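Local coordinates for protein putative Zn-dependent Alcohol Dehydrogenase (Rhodobacter sphaeroides, PDB 3IV6) that binds S-adenosylmethionine in a Rossmann-like domain and is probably a methyltransferase, although it is named as a putative zinc-dependent alcohol dehydrogenase, at residues 97-100 against 101-105; 41-44 against 45-49; 134-137 against 138-141; 58-61 against 62-66; 215-219 against 220-224. One frame throughout, in Å; residues are numbered along the deposited sequence.

Interaction 1 of 5, residues 97-100 against 101-105; sequences LDIT and AEIPK. With SAM (S-adenosylmethionine), chain E.
Asp98 OD1 is gripped by three donors: the adenine amino group SAM N6 at 3.1 Å, the backbone Thr100 N at 2.7 Å and the hydroxyl Thr100 OG1 at 2.8 Å. Both threonine groups approach from one face of the carboxylate, Thr100 N from above its plane and OG1 on the syn side but 30° out of it; together they restrict rotation of the group. CG of Asp98 lies opposite the backbone N (chi1 174°), which sets OD1 beside the adenine amino group. Asp98 OD2 accepts a hydrogen bond from Asn8 ND2. The bond from Thr100 N closes an Asx turn, which coincides with a type I beta turn closed by Ala101 N on Asp98 O (2.7 Å). Ile99 N donates to SAM N1 at 3.0 Å. A side-chain acceptor for N6 beside a backbone N-H for N1 is the familiar way class I methyltransferases read adenine, here from the loop after strand 93-96. Replacing Asp98 by an alanine is likely to leave SAM N6 and both the N-H and hydroxyl of Thr100 without their shared acceptor. Behind the turn, Leu97 touches Pro104 CD with CD1 (4.0 Å) and Ile103 CD1 with CD2 (4.3 Å).

Interaction 2 of 5, residues 41-44 against 45-49; sequences ENIV and PGSTV
Val44 O accepts two bonds from Ser47, one from the backbone N at 3.1 Å and a second from OG at 2.8 Å. Both donors reach the oxygen from the same face of its carbonyl plane, each tilted about 25°, and the hydroxyl comes in at the sharper angle to the C=O bond. The serine can bond twice because OG lies beside its own backbone N (chi1 -63°). OG also packs against the Val44 methyl CG2, 3.6 Å away. Beyond this polar pair, Ile43 carries the apolar side. Its CG2 touches Ser47 CB at 3.7 Å and Val49 CG2 at 3.9 Å, which ties the incoming loop to the residues entering strand 48-52. Ile43 and Val49 also lean on strand 113-117, through Phe113 and Leu115. Pro45 takes the second place of the turn, where its phi (-57°) fits a proline ring, while Gly46 has a positive phi at which a side chain would jam against the preceding carbonyl. Val44 to Ser47 form a type II beta turn with the usual glycine at its third place, leading from helix 33-39 into strand 48-52, first in the chain and between strands 69-74 and 113-117 in the Rossmann-like sheet.

Interaction 3 of 5, residues 134-137 against 138-141; sequences GMLS and LVGS
Val139 lays its CG2 methyl beside Leu136 CD2, 4.2 Å away, three residues back on the same helix. That methyl stands between the backbone N and the carbonyl carbon (chi1 -63° for CG1), a position that turns it down onto the preceding turn, while CG1 lies near the carbonyl of Met135, a selenomethionine in this crystal. Leu138 uses a different position: CG is anti to its carbonyl carbon (chi1 -70°) and comes close to Gly134 O. The helix is held by Leu138 N bonding Gly134 O at 3.0 Å and by Val139 N bonding Met135 O at 3.1 Å. Val139 N also makes a weak, bent bond to Leu136 O at 3.3 Å. At Gly140 the chain leaves the helix with a positive phi, which glycine accepts easily, and heads for the next strand. Helix 125-139 is the crossover of the beta-alpha-beta unit between strands 113-117 and 143-149. Met135 and Val139 face Val114 and Val144 of those two strands, while Leu136 reaches Phe256 of strand 251-258.

Interaction 4 of 5, residues 58-61 against 62-66; sequences FLIE and KALER
Ile60 and Leu64, one turn apart, meet through CG2 of the isoleucine and CD1 of the leucine at 4.2 Å. Leu64 puts its CG beside the backbone N (chi1 -59°), which swings the branch back over Ile60 O. Ala63 needs no such choice, its CB lying above the same carbonyl. Lys62 also folds backward: CG lies beside the backbone N (chi1 -72°) and passes Phe58 O at 3.7 Å; a further bend at chi2 (-46°) directs the tail away from the helix. At its end Lys62 NZ pairs with Glu65 OE2 at 3.5 Å, a long salt bridge. Glu65 reaches it with CG anti to its backbone N and the rest of the chain extended. Glu61 has the same extended shape, but its OE1 pairs instead with Arg57 at the start of the helix. Beneath these groups run regular i to i+4 bonds, among them Lys62 N to Phe58 O at 3.0 Å and Leu64 N to Ile60 O at 3.1 Å. Helix 57-65 links strands 48-52 and 69-74 of a beta-alpha-beta unit. Ile60, Ala63 and Leu64 rest on Val72 and Val70 of strand 69-74, while Phe58 and Leu59 touch helix 33-39.

Interaction 5 of 5, residues 215-219 against 220-224; sequences TRFDD and EDVRA
A hydrophobic staple and one half of a capping box start helix 219-226. The staple joins Phe217 CB, just before the N-cap residue Asp218, to Val222 CG2 at 4.0 Å. Asp221 CB lies at the edge of the phenyl ring, 3.8 Å from Phe217 CD1. The box bond runs from Asp218 N to Asp221 OD2 at 3.1 Å, received on the anti side, 25° out of the carboxylate plane; the Asp218 side chain makes no capping bond in return. The carboxylates of Asp218 and Asp221 lie side by side, their planes nearly parallel, and Lys178 bridges both, which probably offsets their like charge. Arg223 NE donates to Asp219 OD2 at 3.1 Å, and weaker bonds reach OD1. Asp219 CG is anti to its backbone N (chi1 180°) and Arg223 runs extended from CG to NE, bringing the two together. The guanidinium and carboxylate planes stand 71° apart, so the pair is not coplanar. A leucine in place of Arg223 would probably leave the Asp219 charge without its mate, with Tyr254 still bonded to OD1. The helix rests against the antiparallel edge of the main sheet, Val222 on Tyr254 of strand 251-258 and Arg223 on Leu239 and Ala242 of strand 237-244.

Interaction 1 alone of the five contacts the bound S-adenosylmethionine. Interaction 3 backs it, the two centres 11 Å apart: Ile99 CD1 packs on Leu138 CD1 at 3.7 Å and Ile103 CG2 on Leu138 CD2 at 3.6 Å, so helix 125-139 packs directly behind the adenine-binding loop. Interactions 2 and 4 form a second pair, also 11 Å between centres, in which Arg66 NH1 probably bonds Ile43 O at 3.0 Å, joining the loop that leads into strand 48-52 to the C-terminal part of the helix 57-65 region. In interaction 4, the side chain of Leu59 lies about 7 Å from the S-adenosylmethionine. Interaction 5 stands apart, its nearest atoms about 10 Å from interaction 3 and about 17 Å from interaction 4.

Interaction 1 of 5, residues 97-100 against 101-105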
loop_
_atom_site.group_PDB
_atom_site.type_symbol
_atom_site.label_atom_id
_atom_site.label_comp_id
_atom_site.label_asym_id
_atom_site.label_seq_id
_atom_site.Cartn_x
_atom_site.Cartn_y
_atom_site.Cartn_z
ATOM N N LEU A 97 -10.449 7.496 -4.246
ATOM C CA LEU A 97 -9.965 8.331 -3.139
ATOM C C LEU A 97 -8.451 8.226 -2.947
ATOM O O LEU A 97 -7.856 7.184 -3.191
ATOM C CB LEU A 97 -10.711 7.992 -1.839
ATOM C CG LEU A 97 -10.326 8.678 -0.515
ATOM C CD1 LEU A 97 -11.493 8.755 0.439
ATOM C CD2 LEU A 97 -9.142 7.992 0.201
ATOM N N ASP A 98 -7.829 9.309 -2.502
ATOM C CA ASP A 98 -6.400 9.281 -2.287
ATOM C C ASP A 98 -6.074 9.348 -0.789
ATOM O O ASP A 98 -6.121 10.412 -0.185
ATOM C CB ASP A 98 -5.744 10.419 -3.031
ATOM C CG ASP A 98 -4.249 10.542 -2.733
ATOM O OD1 ASP A 98 -3.752 9.903 -1.781
ATOM O OD2 ASP A 98 -3.565 11.309 -3.450
ATOM N N ILE A 99 -5.712 8.213 -0.204
ATOM C CA ILE A 99 -5.484 8.172 1.219
ATOM C C ILE A 99 -4.466 9.169 1.780
ATOM O O ILE A 99 -4.440 9.386 2.982
ATOM C CB ILE A 99 -5.142 6.752 1.709
ATOM C CG1 ILE A 99 -5.419 6.621 3.219
ATOM C CG2 ILE A 99 -3.728 6.388 1.352
ATOM C CD1 ILE A 99 -6.860 6.282 3.544
ATOM N N THR A 100 -3.638 9.789 0.946
ATOM C CA THR A 100 -2.713 10.832 1.441
ATOM C C THR A 100 -3.324 12.240 1.370
ATOM O O THR A 100 -2.716 13.232 1.786
ATOM C CB THR A 100 -1.402 10.868 0.660
ATOM O OG1 THR A 100 -1.674 11.375 -0.643
ATOM C CG2 THR A 100 -0.780 9.471 0.561
ATOM N N ALA A 101 -4.518 12.310 0.799
ATOM C CA ALA A 101 -5.287 13.533 0.760
ATOM C C ALA A 101 -6.184 13.566 1.999
ATOM O O ALA A 101 -6.436 12.533 2.642
ATOM C CB ALA A 101 -6.123 13.581 -0.499
ATOM N N GLU A 102 -6.665 14.756 2.331
ATOM C CA GLU A 102 -7.474 14.881 3.516
ATOM C C GLU A 102 -8.799 14.167 3.296
ATOM O O GLU A 102 -9.423 14.299 2.245
ATOM C CB GLU A 102 -7.666 16.339 3.946
ATOM C CG GLU A 102 -8.139 16.436 5.385
ATOM C CD GLU A 102 -8.307 17.856 5.859
ATOM O OE1 GLU A 102 -8.030 18.791 5.068
ATOM O OE2 GLU A 102 -8.719 18.032 7.027
ATOM N N ILE A 103 -9.210 13.407 4.303
ATOM C CA ILE A 103 -10.438 12.639 4.227
ATOM C C ILE A 103 -11.734 13.511 4.143
ATOM O O ILE A 103 -11.904 14.486 4.884
ATOM C CB ILE A 103 -10.458 11.651 5.402
ATOM C CG1 ILE A 103 -9.225 10.763 5.295
ATOM C CG2 ILE A 103 -11.755 10.826 5.434
ATOM C CD1 ILE A 103 -9.094 10.071 3.944
ATOM N N PRO A 104 -12.649 13.175 3.230
ATOM C CA PRO A 104 -13.949 13.861 3.259
ATOM C C PRO A 104 -14.665 13.662 4.614
ATOM O O PRO A 104 -14.735 12.520 5.097
ATOM C CB PRO A 104 -14.750 13.166 2.139
ATOM C CG PRO A 104 -13.728 12.519 1.238
ATOM C CD PRO A 104 -12.515 12.228 2.107
ATOM N N LYS A 105 -15.185 14.739 5.209
ATOM C CA LYS A 105 -15.819 14.672 6.529
ATOM C C LYS A 105 -16.936 13.617 6.613
ATOM O O LYS A 105 -17.157 12.988 7.653
ATOM C CB LYS A 105 -16.356 16.053 6.927
ATOM C CG LYS A 105 -17.474 16.539 6.030
ATOM C CD LYS A 105 -17.872 17.984 6.262
ATOM C CE LYS A 105 -19.246 18.252 5.647
ATOM N NZ LYS A 105 -19.853 19.539 6.112
HETATM N N SAM E . -0.897 -4.001 -4.385
HETATM C CA SAM E . -0.291 -4.777 -3.318
HETATM C C SAM E . -1.290 -5.732 -2.701
HETATM O O SAM E . -2.473 -5.809 -3.062
HETATM O OXT SAM E . -0.859 -6.453 -1.831
HETATM C CB SAM E . 0.371 -3.876 -2.283
HETATM C CG SAM E . 0.516 -2.401 -2.682
HETATM S SD SAM E . -0.950 -1.339 -2.475
HETATM C CE SAM E . -2.254 -2.504 -1.986
HETATM C "C5'" SAM E . -1.322 -0.800 -4.182
HETATM C "C4'" SAM E . -2.752 -0.391 -4.516
HETATM O "O4'" SAM E . -3.103 0.766 -3.777
HETATM C "C3'" SAM E . -2.931 -0.006 -5.973
HETATM O "O3'" SAM E . -4.214 -0.448 -6.353
HETATM C "C2'" SAM E . -2.950 1.508 -5.974
HETATM O "O2'" SAM E . -3.821 2.022 -6.960
HETATM C "C1'" SAM E . -3.478 1.851 -4.593
HETATM N N9 SAM E . -2.869 3.082 -4.070
HETATM C C8 SAM E . -1.534 3.392 -4.075
HETATM N N7 SAM E . -1.370 4.627 -3.528
HETATM C C5 SAM E . -2.586 5.124 -3.165
HETATM C C6 SAM E . -2.983 6.334 -2.564
HETATM N N6 SAM E . -2.115 7.292 -2.229
HETATM N N1 SAM E . -4.321 6.541 -2.340
HETATM C C2 SAM E . -5.237 5.570 -2.723
HETATM N N3 SAM E . -4.862 4.378 -3.296
HETATM C C4 SAM E . -3.545 4.156 -3.518
#

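Interaction 2 of 5, residues 41-44 against 45-49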
loop_
_atom_site.group_PDB
_atom_site.type_symbol
_atom_site.label_atom_id
_atom_site.label_comp_id
_atom_site.label_asym_id
_atom_site.label_seq_id
_atom_site.Cartn_x
_atom_site.Cartn_y
_atom_site.Cartn_z
ATOM N N GLU A 41 -9.231 -11.427 11.126
ATOM C CA GLU A 41 -9.588 -12.044 12.389
ATOM C C GLU A 41 -10.407 -11.143 13.285
ATOM O O GLU A 41 -10.090 -9.984 13.439
ATOM C CB GLU A 41 -8.346 -12.462 13.144
ATOM C CG GLU A 41 -7.544 -13.521 12.458
ATOM C CD GLU A 41 -6.275 -13.827 13.211
ATOM O OE1 GLU A 41 -6.006 -13.161 14.240
ATOM O OE2 GLU A 41 -5.546 -14.731 12.768
ATOM N N ASN A 42 -11.439 -11.705 13.903
ATOM C CA ASN A 42 -12.266 -10.960 14.837
ATOM C C ASN A 42 -13.112 -9.946 14.120
ATOM O O ASN A 42 -13.757 -9.130 14.771
ATOM C CB ASN A 42 -11.427 -10.228 15.875
ATOM C CG ASN A 42 -10.624 -11.160 16.731
ATOM O OD1 ASN A 42 -10.774 -12.381 16.647
ATOM N ND2 ASN A 42 -9.744 -10.593 17.557
ATOM N N ILE A 43 -13.072 -9.967 12.785
ATOM C CA ILE A 43 -14.020 -9.201 11.986
ATOM C C ILE A 43 -15.221 -10.089 11.649
ATOM O O ILE A 43 -15.070 -11.220 11.165
ATOM C CB ILE A 43 -13.416 -8.655 10.713
ATOM C CG1 ILE A 43 -12.215 -7.774 11.036
ATOM C CG2 ILE A 43 -14.482 -7.905 9.912
ATOM C CD1 ILE A 43 -11.540 -7.250 9.803
ATOM N N VAL A 44 -16.421 -9.576 11.933
ATOM C CA VAL A 44 -17.616 -10.435 11.995
ATOM C C VAL A 44 -18.672 -9.927 11.033
ATOM O O VAL A 44 -18.583 -8.795 10.596
ATOM C CB VAL A 44 -18.173 -10.555 13.458
ATOM C CG1 VAL A 44 -17.057 -10.938 14.395
ATOM C CG2 VAL A 44 -18.787 -9.247 13.931
ATOM N N PRO A 45 -19.656 -10.767 10.674
ATOM C CA PRO A 45 -20.632 -10.239 9.704
ATOM C C PRO A 45 -21.311 -8.958 10.201
ATOM O O PRO A 45 -21.664 -8.819 11.341
ATOM C CB PRO A 45 -21.641 -11.396 9.529
ATOM C CG PRO A 45 -20.897 -12.634 10.000
ATOM C CD PRO A 45 -19.953 -12.153 11.081
ATOM N N GLY A 46 -21.447 -7.975 9.335
ATOM C CA GLY A 46 -22.062 -6.740 9.764
ATOM C C GLY A 46 -21.076 -5.641 10.023
ATOM O O GLY A 46 -21.465 -4.481 10.070
ATOM N N SER A 47 -19.809 -6.010 10.190
ATOM C CA SER A 47 -18.747 -5.044 10.456
ATOM C C SER A 47 -18.579 -4.146 9.245
ATOM O O SER A 47 -18.743 -4.621 8.115
ATOM C CB SER A 47 -17.429 -5.762 10.749
ATOM O OG SER A 47 -17.522 -6.549 11.916
ATOM N N THR A 48 -18.295 -2.859 9.471
ATOM C CA THR A 48 -17.862 -1.992 8.363
ATOM C C THR A 48 -16.344 -1.970 8.174
ATOM O O THR A 48 -15.592 -1.586 9.089
ATOM C CB THR A 48 -18.392 -0.559 8.451
ATOM O OG1 THR A 48 -18.060 0.014 9.725
ATOM C CG2 THR A 48 -19.877 -0.563 8.256
ATOM N N VAL A 49 -15.920 -2.361 6.968
ATOM C CA VAL A 49 -14.512 -2.525 6.638
ATOM C C VAL A 49 -14.147 -1.677 5.434
ATOM O O VAL A 49 -14.806 -1.738 4.412
ATOM C CB VAL A 49 -14.197 -4.007 6.281
ATOM C CG1 VAL A 49 -12.750 -4.157 5.854
ATOM C CG2 VAL A 49 -14.574 -4.944 7.424
#

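Interaction 3 of 5, residues 134-137 against 138-141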
loop_
_atom_site.group_PDB
_atom_site.type_symbol
_atom_site.label_atom_id
_atom_site.label_comp_id
_atom_site.label_asym_id
_atom_site.label_seq_id
_atom_site.Cartn_x
_atom_site.Cartn_y
_atom_site.Cartn_z
ATOM N N GLY A 134 -4.962 9.560 7.559
ATOM C CA GLY A 134 -6.146 9.225 6.818
ATOM C C GLY A 134 -6.810 7.931 7.272
ATOM O O GLY A 134 -8.031 7.833 7.327
HETATM N N MSE A 135 -6.030 6.905 7.565
HETATM C CA MSE A 135 -6.621 5.640 7.959
HETATM C C MSE A 135 -7.316 5.799 9.326
HETATM O O MSE A 135 -8.427 5.285 9.572
HETATM C CB MSE A 135 -5.553 4.562 8.026
HETATM C CG MSE A 135 -4.853 4.251 6.727
HETATM SE SE MSE A 135 -3.233 3.134 6.933
HETATM C CE MSE A 135 -2.327 3.590 5.265
ATOM N N LEU A 136 -6.640 6.520 10.207
ATOM C CA LEU A 136 -7.144 6.821 11.530
ATOM C C LEU A 136 -8.405 7.675 11.458
ATOM O O LEU A 136 -9.367 7.492 12.208
ATOM C CB LEU A 136 -6.045 7.548 12.303
ATOM C CG LEU A 136 -5.026 6.567 12.884
ATOM C CD1 LEU A 136 -3.927 7.296 13.595
ATOM C CD2 LEU A 136 -5.758 5.617 13.799
ATOM N N SER A 137 -8.391 8.607 10.526
ATOM C CA SER A 137 -9.523 9.462 10.286
ATOM C C SER A 137 -10.739 8.650 9.837
ATOM O O SER A 137 -11.858 8.939 10.247
ATOM C CB SER A 137 -9.144 10.503 9.246
ATOM O OG SER A 137 -10.241 11.319 8.920
ATOM N N LEU A 138 -10.507 7.644 9.002
ATOM C CA LEU A 138 -11.584 6.792 8.510
ATOM C C LEU A 138 -12.226 6.005 9.647
ATOM O O LEU A 138 -13.451 5.904 9.731
ATOM C CB LEU A 138 -11.062 5.834 7.438
ATOM C CG LEU A 138 -10.666 6.465 6.100
ATOM C CD1 LEU A 138 -10.137 5.408 5.143
ATOM C CD2 LEU A 138 -11.843 7.209 5.488
ATOM N N VAL A 139 -11.392 5.448 10.520
ATOM C CA VAL A 139 -11.840 4.433 11.466
ATOM C C VAL A 139 -12.440 5.069 12.716
ATOM O O VAL A 139 -13.101 4.398 13.509
ATOM C CB VAL A 139 -10.686 3.500 11.880
ATOM C CG1 VAL A 139 -10.162 2.738 10.673
ATOM C CG2 VAL A 139 -9.573 4.296 12.543
ATOM N N GLY A 140 -12.206 6.366 12.883
ATOM C CA GLY A 140 -12.461 7.030 14.148
ATOM C C GLY A 140 -11.854 6.289 15.324
ATOM O O GLY A 140 -10.660 6.407 15.594
ATOM N N SER A 141 -12.683 5.525 16.026
ATOM C CA SER A 141 -12.227 4.757 17.179
ATOM C C SER A 141 -12.074 3.280 16.833
ATOM O O SER A 141 -12.008 2.429 17.720
ATOM C CB SER A 141 -13.195 4.925 18.352
ATOM O OG SER A 141 -14.508 4.536 17.989
#

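Interaction 4 of 5, residues 58-61 against 62-66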
loop_
_atom_site.group_PDB
_atom_site.type_symbol
_atom_site.label_atom_id
_atom_site.label_comp_id
_atom_site.label_asym_id
_atom_site.label_seq_id
_atom_site.Cartn_x
_atom_site.Cartn_y
_atom_site.Cartn_z
ATOM N N PHE A 58 -8.411 -10.419 -3.645
ATOM C CA PHE A 58 -8.806 -11.648 -2.954
ATOM C C PHE A 58 -9.070 -11.390 -1.479
ATOM O O PHE A 58 -9.979 -11.976 -0.898
ATOM C CB PHE A 58 -7.811 -12.804 -3.208
ATOM C CG PHE A 58 -7.643 -13.108 -4.671
ATOM C CD1 PHE A 58 -8.714 -13.587 -5.410
ATOM C CD2 PHE A 58 -6.450 -12.835 -5.330
ATOM C CE1 PHE A 58 -8.582 -13.828 -6.769
ATOM C CE2 PHE A 58 -6.319 -13.069 -6.673
ATOM C CZ PHE A 58 -7.387 -13.565 -7.394
ATOM N N LEU A 59 -8.300 -10.474 -0.894
ATOM C CA LEU A 59 -8.611 -9.969 0.435
ATOM C C LEU A 59 -10.001 -9.332 0.469
ATOM O O LEU A 59 -10.793 -9.576 1.357
ATOM C CB LEU A 59 -7.583 -8.946 0.878
ATOM C CG LEU A 59 -8.024 -8.285 2.175
ATOM C CD1 LEU A 59 -8.158 -9.345 3.283
ATOM C CD2 LEU A 59 -6.998 -7.282 2.571
ATOM N N ILE A 60 -10.313 -8.521 -0.522
ATOM C CA ILE A 60 -11.611 -7.883 -0.531
ATOM C C ILE A 60 -12.707 -8.939 -0.632
ATOM O O ILE A 60 -13.751 -8.823 -0.006
ATOM C CB ILE A 60 -11.673 -6.834 -1.659
ATOM C CG1 ILE A 60 -10.792 -5.623 -1.287
ATOM C CG2 ILE A 60 -13.112 -6.427 -1.977
ATOM C CD1 ILE A 60 -10.048 -4.938 -2.506
ATOM N N GLU A 61 -12.450 -9.997 -1.390
ATOM C CA GLU A 61 -13.472 -11.011 -1.657
ATOM C C GLU A 61 -13.749 -11.895 -0.422
ATOM O O GLU A 61 -14.887 -12.304 -0.206
ATOM C CB GLU A 61 -13.065 -11.832 -2.871
ATOM C CG GLU A 61 -14.082 -12.813 -3.399
ATOM C CD GLU A 61 -13.637 -13.394 -4.749
ATOM O OE1 GLU A 61 -12.698 -12.821 -5.375
ATOM O OE2 GLU A 61 -14.231 -14.407 -5.191
ATOM N N LYS A 62 -12.722 -12.179 0.386
ATOM C CA LYS A 62 -12.913 -12.879 1.652
ATOM C C LYS A 62 -13.654 -12.006 2.670
ATOM O O LYS A 62 -14.453 -12.507 3.467
ATOM C CB LYS A 62 -11.593 -13.374 2.241
ATOM C CG LYS A 62 -10.981 -14.547 1.495
ATOM C CD LYS A 62 -11.977 -15.648 1.168
ATOM C CE LYS A 62 -11.249 -16.911 0.684
ATOM N NZ LYS A 62 -11.978 -18.199 0.873
ATOM N N ALA A 63 -13.394 -10.703 2.633
ATOM C CA ALA A 63 -14.114 -9.742 3.457
ATOM C C ALA A 63 -15.587 -9.786 3.182
ATOM O O ALA A 63 -16.380 -9.768 4.120
ATOM C CB ALA A 63 -13.641 -8.377 3.182
ATOM N N LEU A 64 -15.967 -9.770 1.904
ATOM C CA LEU A 64 -17.391 -9.824 1.559
ATOM C C LEU A 64 -17.978 -11.181 1.951
ATOM O O LEU A 64 -19.083 -11.258 2.470
ATOM C CB LEU A 64 -17.638 -9.544 0.082
ATOM C CG LEU A 64 -17.159 -8.195 -0.477
ATOM C CD1 LEU A 64 -16.919 -8.261 -2.002
ATOM C CD2 LEU A 64 -18.087 -7.007 -0.104
ATOM N N GLU A 65 -17.236 -12.255 1.729
ATOM C CA GLU A 65 -17.751 -13.588 2.036
ATOM C C GLU A 65 -17.992 -13.775 3.567
ATOM O O GLU A 65 -18.913 -14.438 3.977
ATOM C CB GLU A 65 -16.800 -14.628 1.443
ATOM C CG GLU A 65 -17.227 -16.091 1.552
ATOM C CD GLU A 65 -16.089 -17.068 1.145
ATOM O OE1 GLU A 65 -16.190 -18.295 1.424
ATOM O OE2 GLU A 65 -15.085 -16.600 0.547
ATOM N N ARG A 66 -17.152 -13.143 4.380
ATOM C CA ARG A 66 -17.245 -13.090 5.823
ATOM C C ARG A 66 -18.508 -12.369 6.333
ATOM O O ARG A 66 -18.920 -12.561 7.489
ATOM C CB ARG A 66 -15.995 -12.397 6.362
ATOM C CG ARG A 66 -15.968 -12.107 7.868
ATOM C CD ARG A 66 -15.971 -13.365 8.711
ATOM N NE ARG A 66 -14.889 -14.251 8.320
ATOM C CZ ARG A 66 -13.645 -14.051 8.703
ATOM N NH1 ARG A 66 -13.360 -13.021 9.479
ATOM N NH2 ARG A 66 -12.687 -14.863 8.316
#

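Interaction 5 of 5, residues 215-219 against 220-224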
loop_
_atom_site.group_PDB
_atom_site.type_symbol
_atom_site.label_atom_id
_atom_site.label_comp_id
_atom_site.label_asym_id
_atom_site.label_seq_id
_atom_site.Cartn_x
_atom_site.Cartn_y
_atom_site.Cartn_z
ATOM N N THR A 215 9.996 5.104 -0.007
ATOM C CA THR A 215 10.859 4.954 1.155
ATOM C C THR A 215 10.906 3.499 1.649
ATOM O O THR A 215 9.903 2.808 1.608
ATOM C CB THR A 215 10.350 5.861 2.254
ATOM O OG1 THR A 215 10.382 7.220 1.785
ATOM C CG2 THR A 215 11.162 5.687 3.550
ATOM N N ARG A 216 12.071 3.016 2.084
ATOM C CA ARG A 216 12.136 1.659 2.627
ATOM C C ARG A 216 12.082 1.753 4.135
ATOM O O ARG A 216 12.621 2.687 4.721
ATOM C CB ARG A 216 13.366 0.869 2.180
ATOM C CG ARG A 216 13.465 0.502 0.674
ATOM C CD ARG A 216 12.146 0.484 -0.043
ATOM N NE ARG A 216 12.283 -0.005 -1.425
ATOM C CZ ARG A 216 11.299 -0.004 -2.327
ATOM N NH1 ARG A 216 10.093 0.466 -2.018
ATOM N NH2 ARG A 216 11.508 -0.473 -3.538
ATOM N N PHE A 217 11.394 0.800 4.755
ATOM C CA PHE A 217 11.200 0.850 6.194
ATOM C C PHE A 217 11.768 -0.376 6.856
ATOM O O PHE A 217 11.704 -1.468 6.308
ATOM C CB PHE A 217 9.713 0.975 6.572
ATOM C CG PHE A 217 9.025 2.188 6.001
ATOM C CD1 PHE A 217 8.926 3.360 6.740
ATOM C CD2 PHE A 217 8.434 2.140 4.738
ATOM C CE1 PHE A 217 8.259 4.508 6.215
ATOM C CE2 PHE A 217 7.776 3.246 4.212
ATOM C CZ PHE A 217 7.694 4.450 4.948
ATOM N N ASP A 218 12.335 -0.155 8.033
ATOM C CA ASP A 218 12.655 -1.200 9.002
ATOM C C ASP A 218 11.565 -1.093 10.046
ATOM O O ASP A 218 10.827 -0.113 10.071
ATOM C CB ASP A 218 13.997 -0.935 9.705
ATOM C CG ASP A 218 15.211 -1.203 8.818
ATOM O OD1 ASP A 218 15.114 -1.990 7.838
ATOM O OD2 ASP A 218 16.280 -0.620 9.132
ATOM N N ASP A 219 11.482 -2.092 10.914
ATOM C CA ASP A 219 10.549 -2.063 12.013
ATOM C C ASP A 219 10.663 -0.766 12.806
ATOM O O ASP A 219 9.660 -0.144 13.110
ATOM C CB ASP A 219 10.764 -3.272 12.917
ATOM C CG ASP A 219 9.805 -3.293 14.106
ATOM O OD1 ASP A 219 8.556 -3.323 13.901
ATOM O OD2 ASP A 219 10.321 -3.272 15.253
ATOM N N GLU A 220 11.872 -0.333 13.120
ATOM C CA GLU A 220 12.029 0.951 13.812
ATOM C C GLU A 220 11.486 2.111 13.006
ATOM O O GLU A 220 11.069 3.129 13.566
ATOM C CB GLU A 220 13.486 1.230 14.215
ATOM C CG GLU A 220 13.979 0.464 15.487
ATOM C CD GLU A 220 13.115 0.709 16.765
ATOM O OE1 GLU A 220 12.957 1.885 17.173
ATOM O OE2 GLU A 220 12.611 -0.274 17.370
ATOM N N ASP A 221 11.472 1.962 11.689
ATOM C CA ASP A 221 11.014 3.061 10.844
ATOM C C ASP A 221 9.480 3.191 10.877
ATOM O O ASP A 221 8.918 4.307 10.862
ATOM C CB ASP A 221 11.592 2.944 9.414
ATOM C CG ASP A 221 13.126 3.184 9.357
ATOM O OD1 ASP A 221 13.631 4.033 10.119
ATOM O OD2 ASP A 221 13.830 2.529 8.545
ATOM N N VAL A 222 8.801 2.050 10.966
ATOM C CA VAL A 222 7.346 2.047 11.037
ATOM C C VAL A 222 6.905 2.563 12.401
ATOM O O VAL A 222 5.947 3.299 12.525
ATOM C CB VAL A 222 6.792 0.669 10.849
ATOM C CG1 VAL A 222 5.307 0.710 11.031
ATOM C CG2 VAL A 222 7.144 0.131 9.470
ATOM N N ARG A 223 7.640 2.203 13.435
ATOM C CA ARG A 223 7.318 2.696 14.750
ATOM C C ARG A 223 7.512 4.200 14.849
ATOM O O ARG A 223 6.694 4.903 15.464
ATOM C CB ARG A 223 8.111 1.929 15.813
ATOM C CG ARG A 223 7.525 0.560 16.086
ATOM C CD ARG A 223 8.324 -0.299 17.047
ATOM N NE ARG A 223 8.062 -1.706 16.722
ATOM C CZ ARG A 223 7.191 -2.489 17.363
ATOM N NH1 ARG A 223 6.517 -2.014 18.400
ATOM N NH2 ARG A 223 7.007 -3.749 16.982
ATOM N N ALA A 224 8.585 4.695 14.234
ATOM C CA ALA A 224 8.877 6.141 14.218
ATOM C C ALA A 224 7.806 6.932 13.471
ATOM O O ALA A 224 7.474 8.057 13.825
ATOM C CB ALA A 224 10.196 6.380 13.587
#